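Local coordinates for protein cysteine desulfurase (Thermococcus onnurineus, PDB 5B89) that probably uses pyridoxal 5'-phosphate to take sulfur from L-cysteine, passing it to a sulfur carrier and leaving L-alanine, at residues L112-L117 with L139-L144; I127-Y132 with L152-G157; G237-T242 with S393-N398. One frame throughout, in Å; residues are numbered along the deposited sequence.

Contact 1. Residues L112-L117 with L139-L144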
loop_
_atom_site.group_PDB
_atom_site.type_symbol
_atom_site.label_atom_id
_atom_site.label_comp_id
_atom_site.label_asym_id
_atom_site.label_seq_id
_atom_site.Cartn_x
_atom_site.Cartn_y
_atom_site.Cartn_z
ATOM N N LEU B 112 7.694 9.801 -0.264
ATOM C CA LEU B 112 7.407 10.293 -1.628
ATOM C C LEU B 112 7.667 11.772 -1.738
ATOM O O LEU B 112 8.138 12.215 -2.808
ATOM C CB LEU B 112 5.991 9.945 -2.062
ATOM C CG LEU B 112 5.689 8.466 -2.223
ATOM C CD1 LEU B 112 4.212 8.400 -2.599
ATOM C CD2 LEU B 112 6.607 7.804 -3.217
ATOM N N VAL B 113 7.350 12.539 -0.730
ATOM C CA VAL B 113 7.654 13.977 -0.771
ATOM C C VAL B 113 9.146 14.179 -0.928
ATOM O O VAL B 113 9.548 15.001 -1.806
ATOM C CB VAL B 113 7.097 14.754 0.434
ATOM C CG1 VAL B 113 7.487 16.266 0.423
ATOM C CG2 VAL B 113 5.602 14.597 0.558
ATOM N N ALA B 114 9.917 13.546 -0.074
ATOM C CA ALA B 114 11.382 13.767 -0.119
ATOM C C ALA B 114 11.902 13.250 -1.474
ATOM O O ALA B 114 12.795 13.984 -2.097
ATOM C CB ALA B 114 12.061 13.021 1.028
ATOM N N LEU B 115 11.463 12.106 -2.004
ATOM C CA LEU B 115 12.004 11.598 -3.245
ATOM C C LEU B 115 11.542 12.506 -4.344
ATOM O O LEU B 115 12.409 12.802 -5.215
ATOM C CB LEU B 115 11.459 10.201 -3.481
ATOM C CG LEU B 115 12.063 9.120 -2.532
ATOM C CD1 LEU B 115 11.280 7.806 -2.653
ATOM C CD2 LEU B 115 13.531 8.837 -2.832
ATOM N N GLY B 116 10.316 12.976 -4.363
ATOM C CA GLY B 116 9.813 13.790 -5.439
ATOM C C GLY B 116 10.278 15.224 -5.496
ATOM O O GLY B 116 10.143 15.838 -6.510
ATOM N N LEU B 117 10.813 15.712 -4.395
ATOM C CA LEU B 117 11.323 17.063 -4.334
ATOM C C LEU B 117 12.834 17.116 -4.259
ATOM O O LEU B 117 13.342 18.147 -4.263
ATOM C CB LEU B 117 10.799 17.840 -3.118
ATOM C CG LEU B 117 9.305 18.116 -3.093
ATOM C CD1 LEU B 117 8.965 18.867 -1.830
ATOM C CD2 LEU B 117 8.867 18.911 -4.300
ATOM N N LEU B 139 13.893 10.522 9.071
ATOM C CA LEU B 139 14.818 9.811 8.235
ATOM C C LEU B 139 14.831 10.249 6.795
ATOM O O LEU B 139 15.905 10.374 6.216
ATOM C CB LEU B 139 14.609 8.289 8.353
ATOM C CG LEU B 139 15.423 7.564 9.396
ATOM C CD1 LEU B 139 15.170 8.107 10.774
ATOM C CD2 LEU B 139 15.147 6.074 9.309
ATOM N N PRO B 140 13.663 10.435 6.127
ATOM C CA PRO B 140 13.786 10.885 4.758
ATOM C C PRO B 140 14.536 12.199 4.616
ATOM O O PRO B 140 15.223 12.383 3.572
ATOM C CB PRO B 140 12.309 10.956 4.268
ATOM C CG PRO B 140 11.592 10.005 5.197
ATOM C CD PRO B 140 12.271 10.204 6.529
ATOM N N TRP B 141 14.400 13.106 5.561
ATOM C CA TRP B 141 15.046 14.398 5.488
ATOM C C TRP B 141 16.522 14.234 5.810
ATOM O O TRP B 141 17.382 14.939 5.190
ATOM C CB TRP B 141 14.384 15.390 6.406
ATOM C CG TRP B 141 12.868 15.460 6.208
ATOM C CD1 TRP B 141 11.980 15.155 7.170
ATOM C CD2 TRP B 141 12.187 15.748 5.042
ATOM N NE1 TRP B 141 10.727 15.259 6.661
ATOM C CE2 TRP B 141 10.824 15.559 5.343
ATOM C CE3 TRP B 141 12.565 16.060 3.732
ATOM C CZ2 TRP B 141 9.811 15.761 4.375
ATOM C CZ3 TRP B 141 11.533 16.259 2.770
ATOM C CH2 TRP B 141 10.210 16.128 3.139
ATOM N N GLN B 142 16.843 13.358 6.754
ATOM C CA GLN B 142 18.267 13.031 7.052
ATOM C C GLN B 142 18.964 12.466 5.903
ATOM O O GLN B 142 20.141 12.857 5.633
ATOM C CB GLN B 142 18.351 12.065 8.237
ATOM C CG GLN B 142 18.013 12.687 9.553
ATOM C CD GLN B 142 18.001 11.644 10.665
ATOM O OE1 GLN B 142 17.607 10.492 10.418
ATOM N NE2 GLN B 142 18.344 12.026 11.842
ATOM N N ARG B 143 18.389 11.522 5.184
ATOM C CA ARG B 143 18.958 10.895 3.989
ATOM C C ARG B 143 19.174 11.942 2.956
ATOM O O ARG B 143 20.279 12.009 2.354
ATOM C CB ARG B 143 18.114 9.686 3.460
ATOM C CG ARG B 143 18.638 9.010 2.233
ATOM C CD ARG B 143 17.687 7.827 1.812
ATOM N NE ARG B 143 16.328 8.254 1.549
ATOM C CZ ARG B 143 15.289 7.441 1.310
ATOM N NH1 ARG B 143 15.502 6.135 1.301
ATOM N NH2 ARG B 143 14.045 7.990 1.082
ATOM N N LEU B 144 18.187 12.777 2.685
ATOM C CA LEU B 144 18.276 13.795 1.586
ATOM C C LEU B 144 19.412 14.737 1.958
ATOM O O LEU B 144 20.297 15.090 1.111
ATOM C CB LEU B 144 16.935 14.461 1.424
ATOM C CG LEU B 144 16.675 15.363 0.242
ATOM C CD1 LEU B 144 16.809 14.513 -1.013
ATOM C CD2 LEU B 144 15.261 15.924 0.358
#
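A114 presses its methyl group into a recess formed by P140, W141 and L144, and these residues make up most of the 266 Å² buried between the two helices. Its CB lies 3.7 Å from W141 CZ3 and 3.9 Å from P140 CB, with L144 CD2 more loosely placed at 4.4 Å from the same A114 CB. So small a side chain lets the backbones come close: the CA atoms of A114 and P140 are 6.2 Å apart.

W141 brings the six-membered half of its indole across to the partner helix. CG stands beside the backbone N and anti to the carbonyl carbon (chi1 -52°), and the ring reaches V113 as well as A114. V113 CG1 meets the ring edge in its plane, 3.8 Å from W141 CH2, whereas the A114 methyl approaches obliquely. At the other end of the indole, NE1 is hydrogen-bonded to OD1 of D137, which helps hold the turn of the ring.

L144, with CG anti to its backbone N (chi1 -170°), closes the recess toward the C-terminal end of the contact. Its CD2 lies 4.0 Å from the backbone O of A114. The flank formed by L115 and R143 is less buried: L115 CD2 passes 4.0 Å from R143 NH2, while R143 NH1 is hydrogen-bonded to the backbone O of P260 of the second subunit.

The helix axes approach to 9.4 Å and run nearly parallel, at 24°. Beneath them W141 rests on L177 and A179 of strand 177-181, and V113 on F229 of strand 229-233. Neighbouring parallel helices laid on one face of a mostly parallel seven-stranded sheet are characteristic of the large domain of fold-type I pyridoxal-phosphate enzymes, to which the class-V aminotransferases belong.

Contact 2. Residues I127-Y132 with L152-G157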
loop_
_atom_site.group_PDB
_atom_site.type_symbol
_atom_site.label_atom_id
_atom_site.label_comp_id
_atom_site.label_asym_id
_atom_site.label_seq_id
_atom_site.Cartn_x
_atom_site.Cartn_y
_atom_site.Cartn_z
ATOM N N ILE B 127 16.780 22.607 5.455
ATOM C CA ILE B 127 15.510 21.953 5.788
ATOM C C ILE B 127 15.338 22.123 7.290
ATOM O O ILE B 127 16.238 21.916 7.978
ATOM C CB ILE B 127 15.508 20.483 5.445
ATOM C CG1 ILE B 127 15.532 20.314 3.942
ATOM C CG2 ILE B 127 14.234 19.794 5.935
ATOM C CD1 ILE B 127 15.821 18.910 3.531
ATOM N N VAL B 128 14.156 22.527 7.720
ATOM C CA VAL B 128 13.862 22.733 9.154
ATOM C C VAL B 128 12.766 21.730 9.564
ATOM O O VAL B 128 11.787 21.638 8.870
ATOM C CB VAL B 128 13.450 24.118 9.440
ATOM C CG1 VAL B 128 13.017 24.365 10.886
ATOM C CG2 VAL B 128 14.577 25.095 9.031
ATOM N N THR B 129 12.956 21.121 10.738
ATOM C CA THR B 129 11.911 20.293 11.317
ATOM C C THR B 129 11.926 20.487 12.817
ATOM O O THR B 129 12.591 21.336 13.319
ATOM C CB THR B 129 12.101 18.874 10.841
ATOM O OG1 THR B 129 11.000 18.081 11.284
ATOM C CG2 THR B 129 13.293 18.240 11.494
ATOM N N THR B 130 11.137 19.694 13.534
ATOM C CA THR B 130 11.094 19.715 15.018
ATOM C C THR B 130 12.039 18.653 15.552
ATOM O O THR B 130 12.310 17.678 14.910
ATOM C CB THR B 130 9.674 19.550 15.607
ATOM O OG1 THR B 130 9.349 18.146 15.693
ATOM C CG2 THR B 130 8.646 20.246 14.891
ATOM N N PRO B 131 12.349 18.730 16.831
ATOM C CA PRO B 131 13.147 17.685 17.418
ATOM C C PRO B 131 12.304 16.570 17.936
ATOM O O PRO B 131 12.848 15.730 18.570
ATOM C CB PRO B 131 13.788 18.348 18.623
ATOM C CG PRO B 131 12.878 19.436 18.978
ATOM C CD PRO B 131 12.173 19.870 17.726
ATOM N N TYR B 132 11.021 16.564 17.684
ATOM C CA TYR B 132 10.172 15.542 18.241
ATOM C C TYR B 132 9.559 14.619 17.223
ATOM O O TYR B 132 8.650 13.885 17.526
ATOM C CB TYR B 132 9.030 16.195 19.020
ATOM C CG TYR B 132 9.358 17.383 19.894
ATOM C CD1 TYR B 132 9.964 17.226 21.105
ATOM C CD2 TYR B 132 8.973 18.614 19.546
ATOM C CE1 TYR B 132 10.232 18.301 21.922
ATOM C CE2 TYR B 132 9.229 19.684 20.345
ATOM C CZ TYR B 132 9.876 19.518 21.535
ATOM O OH TYR B 132 10.129 20.598 22.294
ATOM N N LEU B 152 20.238 20.441 7.930
ATOM C CA LEU B 152 19.002 19.975 8.555
ATOM C C LEU B 152 19.011 20.571 9.951
ATOM O O LEU B 152 19.824 20.214 10.731
ATOM C CB LEU B 152 18.951 18.457 8.604
ATOM C CG LEU B 152 17.697 17.873 9.271
ATOM C CD1 LEU B 152 16.435 18.388 8.611
ATOM C CD2 LEU B 152 17.727 16.357 9.296
ATOM N N GLU B 153 18.126 21.515 10.205
ATOM C CA GLU B 153 18.053 22.186 11.472
ATOM C C GLU B 153 16.777 21.825 12.201
ATOM O O GLU B 153 15.730 21.551 11.607
ATOM C CB GLU B 153 18.172 23.645 11.253
ATOM C CG GLU B 153 19.635 23.896 10.801
ATOM C CD GLU B 153 20.013 25.368 10.656
ATOM O OE1 GLU B 153 19.300 26.256 11.202
ATOM O OE2 GLU B 153 21.054 25.579 9.937
ATOM N N PHE B 154 16.791 21.992 13.494
ATOM C CA PHE B 154 15.705 21.645 14.341
ATOM C C PHE B 154 15.279 22.795 15.173
ATOM O O PHE B 154 16.157 23.451 15.886
ATOM C CB PHE B 154 16.162 20.523 15.295
ATOM C CG PHE B 154 16.609 19.308 14.588
ATOM C CD1 PHE B 154 15.684 18.397 14.041
ATOM C CD2 PHE B 154 17.917 19.140 14.315
ATOM C CE1 PHE B 154 16.078 17.342 13.311
ATOM C CE2 PHE B 154 18.349 18.066 13.611
ATOM C CZ PHE B 154 17.451 17.148 13.103
ATOM N N ILE B 155 14.005 23.114 15.181
ATOM C CA ILE B 155 13.481 24.227 15.978
ATOM C C ILE B 155 13.685 23.912 17.456
ATOM O O ILE B 155 13.546 22.810 17.834
ATOM C CB ILE B 155 11.971 24.425 15.726
ATOM C CG1 ILE B 155 11.769 24.776 14.272
ATOM C CG2 ILE B 155 11.354 25.513 16.571
ATOM C CD1 ILE B 155 10.374 24.607 13.746
ATOM N N GLU B 156 13.996 24.914 18.256
ATOM C CA GLU B 156 14.188 24.664 19.670
ATOM C C GLU B 156 12.878 24.465 20.363
ATOM O O GLU B 156 11.912 25.043 20.018
ATOM C CB GLU B 156 14.956 25.831 20.335
ATOM C CG GLU B 156 16.365 25.963 19.798
ATOM C CD GLU B 156 17.200 26.958 20.557
ATOM O OE1 GLU B 156 16.643 27.670 21.377
ATOM O OE2 GLU B 156 18.411 27.035 20.292
ATOM N N GLY B 157 12.919 23.675 21.411
ATOM C CA GLY B 157 11.748 23.463 22.208
ATOM C C GLY B 157 12.089 22.848 23.545
ATOM O O GLY B 157 13.166 22.469 23.775
#
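T129 holds OG1 anti to its backbone N (chi1 -174°), which leaves CG2 between N and the carbonyl carbon, and F154 sets CG beside its own backbone N (chi1 -59°); with the ring turned at chi2 -78°, the two side chains lie alongside each other and F154 CE1 comes to 3.4 Å from T129 CG2. The residues belong to the parallel strands of a beta-alpha-beta unit, strand 126-129, helix 139-148 and strand 151-154, the last being one of the two outermost strands of the seven-stranded sheet within this chain.

Three nearly straight hydrogen bonds join the backbones: E153 N to I127 O, T129 N to E153 O, and I155 N to T129 O, each 2.9 Å. The same three carbonyl oxygens also receive CA-H contacts from L152, V128 and F154. On the face that carries T129 and F154, I127 CG2 meets L152 CD1 at 3.7 Å, and T129 OG1 is hydrogen-bonded to the backbone O of A179 in strand 177-181. V128 points to the other face, where its CG1 lies 3.6 Å from I155 CG1, the two side chains crossing at about a right angle. F154 also packs on L272 of the second subunit.

Beyond the strands, T130 OG1 accepts a bond from Y132 N in an ST turn, and P131 CG sits over the centre of one face of the Y132 ring. Y132 OH, hydrogen-bonded to the backbone O of D158, lies 3.2 Å from G157 C, and a CB on that glycine would collide with this oxygen.

Contact 3. Residues G237-T242 with S393-N398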
loop_
_atom_site.group_PDB
_atom_site.type_symbol
_atom_site.label_atom_id
_atom_site.label_comp_id
_atom_site.label_asym_id
_atom_site.label_seq_id
_atom_site.Cartn_x
_atom_site.Cartn_y
_atom_site.Cartn_z
ATOM N N GLY B 237 -6.605 7.776 13.355
ATOM C CA GLY B 237 -7.796 8.399 13.759
ATOM C C GLY B 237 -8.997 8.284 12.849
ATOM O O GLY B 237 -10.152 8.315 13.303
ATOM N N PRO B 238 -8.813 8.205 11.507
ATOM C CA PRO B 238 -9.971 8.135 10.607
ATOM C C PRO B 238 -10.806 6.832 10.720
ATOM O O PRO B 238 -11.804 6.731 9.997
ATOM C CB PRO B 238 -9.364 8.229 9.178
ATOM C CG PRO B 238 -8.139 9.034 9.398
ATOM C CD PRO B 238 -7.604 8.560 10.730
ATOM N N MET B 239 -10.340 5.842 11.488
ATOM C CA MET B 239 -11.107 4.602 11.769
ATOM C C MET B 239 -11.200 3.795 10.430
ATOM O O MET B 239 -12.195 3.064 10.247
ATOM C CB MET B 239 -12.523 4.852 12.377
ATOM C CG MET B 239 -12.284 5.318 13.799
ATOM S SD MET B 239 -13.931 5.370 14.626
ATOM C CE MET B 239 -13.807 6.670 15.786
ATOM N N GLY B 240 -10.237 3.886 9.561
ATOM C CA GLY B 240 -10.142 3.135 8.333
ATOM C C GLY B 240 -9.300 1.914 8.510
ATOM O O GLY B 240 -8.762 1.565 9.514
ATOM N N PRO B 241 -9.193 1.213 7.361
ATOM C CA PRO B 241 -8.386 -0.020 7.299
ATOM C C PRO B 241 -6.910 0.201 7.253
ATOM O O PRO B 241 -6.468 1.389 7.076
ATOM C CB PRO B 241 -8.833 -0.741 6.021
ATOM C CG PRO B 241 -9.147 0.431 5.136
ATOM C CD PRO B 241 -9.789 1.530 6.054
ATOM N N THR B 242 -6.083 -0.832 7.391
ATOM C CA THR B 242 -4.650 -0.722 7.165
ATOM C C THR B 242 -4.406 -0.668 5.667
ATOM O O THR B 242 -5.263 -0.920 4.823
ATOM C CB THR B 242 -3.921 -1.894 7.826
ATOM O OG1 THR B 242 -4.392 -3.138 7.230
ATOM C CG2 THR B 242 -4.158 -1.933 9.288
ATOM N N SER B 393 -3.438 6.020 24.855
ATOM C CA SER B 393 -3.933 6.923 23.851
ATOM C C SER B 393 -5.359 6.549 23.520
ATOM O O SER B 393 -5.735 5.411 23.520
ATOM C CB SER B 393 -3.055 6.905 22.618
ATOM O OG SER B 393 -2.928 5.635 22.168
ATOM N N PHE B 394 -6.122 7.575 23.239
ATOM C CA PHE B 394 -7.544 7.491 23.105
ATOM C C PHE B 394 -8.221 7.839 21.797
ATOM O O PHE B 394 -7.646 8.440 20.957
ATOM C CB PHE B 394 -8.135 8.474 24.139
ATOM C CG PHE B 394 -7.572 8.352 25.539
ATOM C CD1 PHE B 394 -7.735 7.221 26.285
ATOM C CD2 PHE B 394 -6.937 9.437 26.125
ATOM C CE1 PHE B 394 -7.229 7.144 27.566
ATOM C CE2 PHE B 394 -6.429 9.360 27.391
ATOM C CZ PHE B 394 -6.580 8.214 28.114
ATOM N N HIS B 395 -9.485 7.444 21.728
ATOM C CA HIS B 395 -10.393 7.818 20.679
ATOM C C HIS B 395 -11.775 8.068 21.334
ATOM O O HIS B 395 -11.949 7.862 22.465
ATOM C CB HIS B 395 -10.467 6.872 19.460
ATOM C CG HIS B 395 -10.737 7.599 18.184
ATOM N ND1 HIS B 395 -10.214 7.249 16.957
ATOM C CD2 HIS B 395 -11.477 8.695 17.972
ATOM C CE1 HIS B 395 -10.602 8.137 16.061
ATOM N NE2 HIS B 395 -11.348 9.027 16.663
ATOM N N VAL B 396 -12.700 8.521 20.523
ATOM C CA VAL B 396 -14.046 8.889 20.939
ATOM C C VAL B 396 -14.846 7.787 21.595
ATOM O O VAL B 396 -15.736 8.057 22.328
ATOM C CB VAL B 396 -14.816 9.582 19.783
ATOM C CG1 VAL B 396 -15.181 8.605 18.693
ATOM C CG2 VAL B 396 -16.046 10.327 20.292
ATOM N N TYR B 397 -14.492 6.557 21.300
ATOM C CA TYR B 397 -15.143 5.385 21.871
ATOM C C TYR B 397 -14.645 4.989 23.252
ATOM O O TYR B 397 -15.216 4.203 23.863
ATOM C CB TYR B 397 -15.104 4.168 20.912
ATOM C CG TYR B 397 -13.777 3.903 20.255
ATOM C CD1 TYR B 397 -12.738 3.375 20.932
ATOM C CD2 TYR B 397 -13.605 4.200 18.944
ATOM C CE1 TYR B 397 -11.542 3.144 20.313
ATOM C CE2 TYR B 397 -12.418 3.992 18.314
ATOM C CZ TYR B 397 -11.408 3.469 19.004
ATOM O OH TYR B 397 -10.239 3.308 18.321
ATOM N N ASN B 398 -13.549 5.541 23.695
ATOM C CA ASN B 398 -13.050 5.369 25.024
ATOM C C ASN B 398 -13.872 6.209 26.020
ATOM O O ASN B 398 -14.467 7.160 25.701
ATOM C CB ASN B 398 -11.566 5.637 25.172
ATOM C CG ASN B 398 -10.711 4.704 24.398
ATOM O OD1 ASN B 398 -9.909 5.186 23.552
ATOM N ND2 ASN B 398 -10.827 3.384 24.631
#
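M239 and H395 reach toward each other tip to tip, and the methionine methyl settles on the imidazole face. M239 CE stands 3.6 Å from the centroid of the H395 ring and only 14° off its normal, a CH-pi contact centred on the ring. The bend at chi3 (-149°) places this methyl there, whereas SD stays oblique to the imidazole. Toward Y397 the sulfur takes a different station, at the ring edge and 5.5 Å from its centroid, a Met-aromatic contact. The same CE also touches V396 CG1 at 3.8 Å and Y397 CE2 at 3.9 Å.

The aromatic side is organised by a type I turn from H395 to N398, closed by N398 N to H395 O and braced by H395 N to N398 OD1 (2.9 Å). H395 CB lies over one face of Y397, offset toward the rim, and Y397 OH is anchored to N42 OD1. An alanine in place of H395 would probably leave the M239 methyl without the imidazole face it rests on and deprive G216 O of the weak hydrogen bond from NE2. Y303 and I304 of helix 291-307 also pack against M239.

The loop that follows cofactor-pocket residue K236 is thus joined to the turn before helix 400-415 by methyl, sulfur and ring contacts, which suggests an attachment resting more on shape and dispersion than on charge.

From the N terminus, the chain leaves helix 106-117, forms strand 126-129, and returns as helix 139-148, where contact 1 closes a 21-residue loop. Strand 151-154 follows, and contact 2 closes its own loop of 19 residues back to strand 126-129. Their segments alternate, so contacts 1 and 2 cross; they also touch, Q142 CG meeting L152 CD2 at 3.7 Å. Contact 1 joins two helices lying on the seven-stranded sheet, and contact 2 pairs strand 126-129 with outermost strand 151-154. Contact 3 comes later, in series, and spans 150 residues. It joins the loop between strands 229-233 and 245-249 to the loop leaving strand 389-393 of the four-stranded sheet, its centre about 28 Å from either other centre.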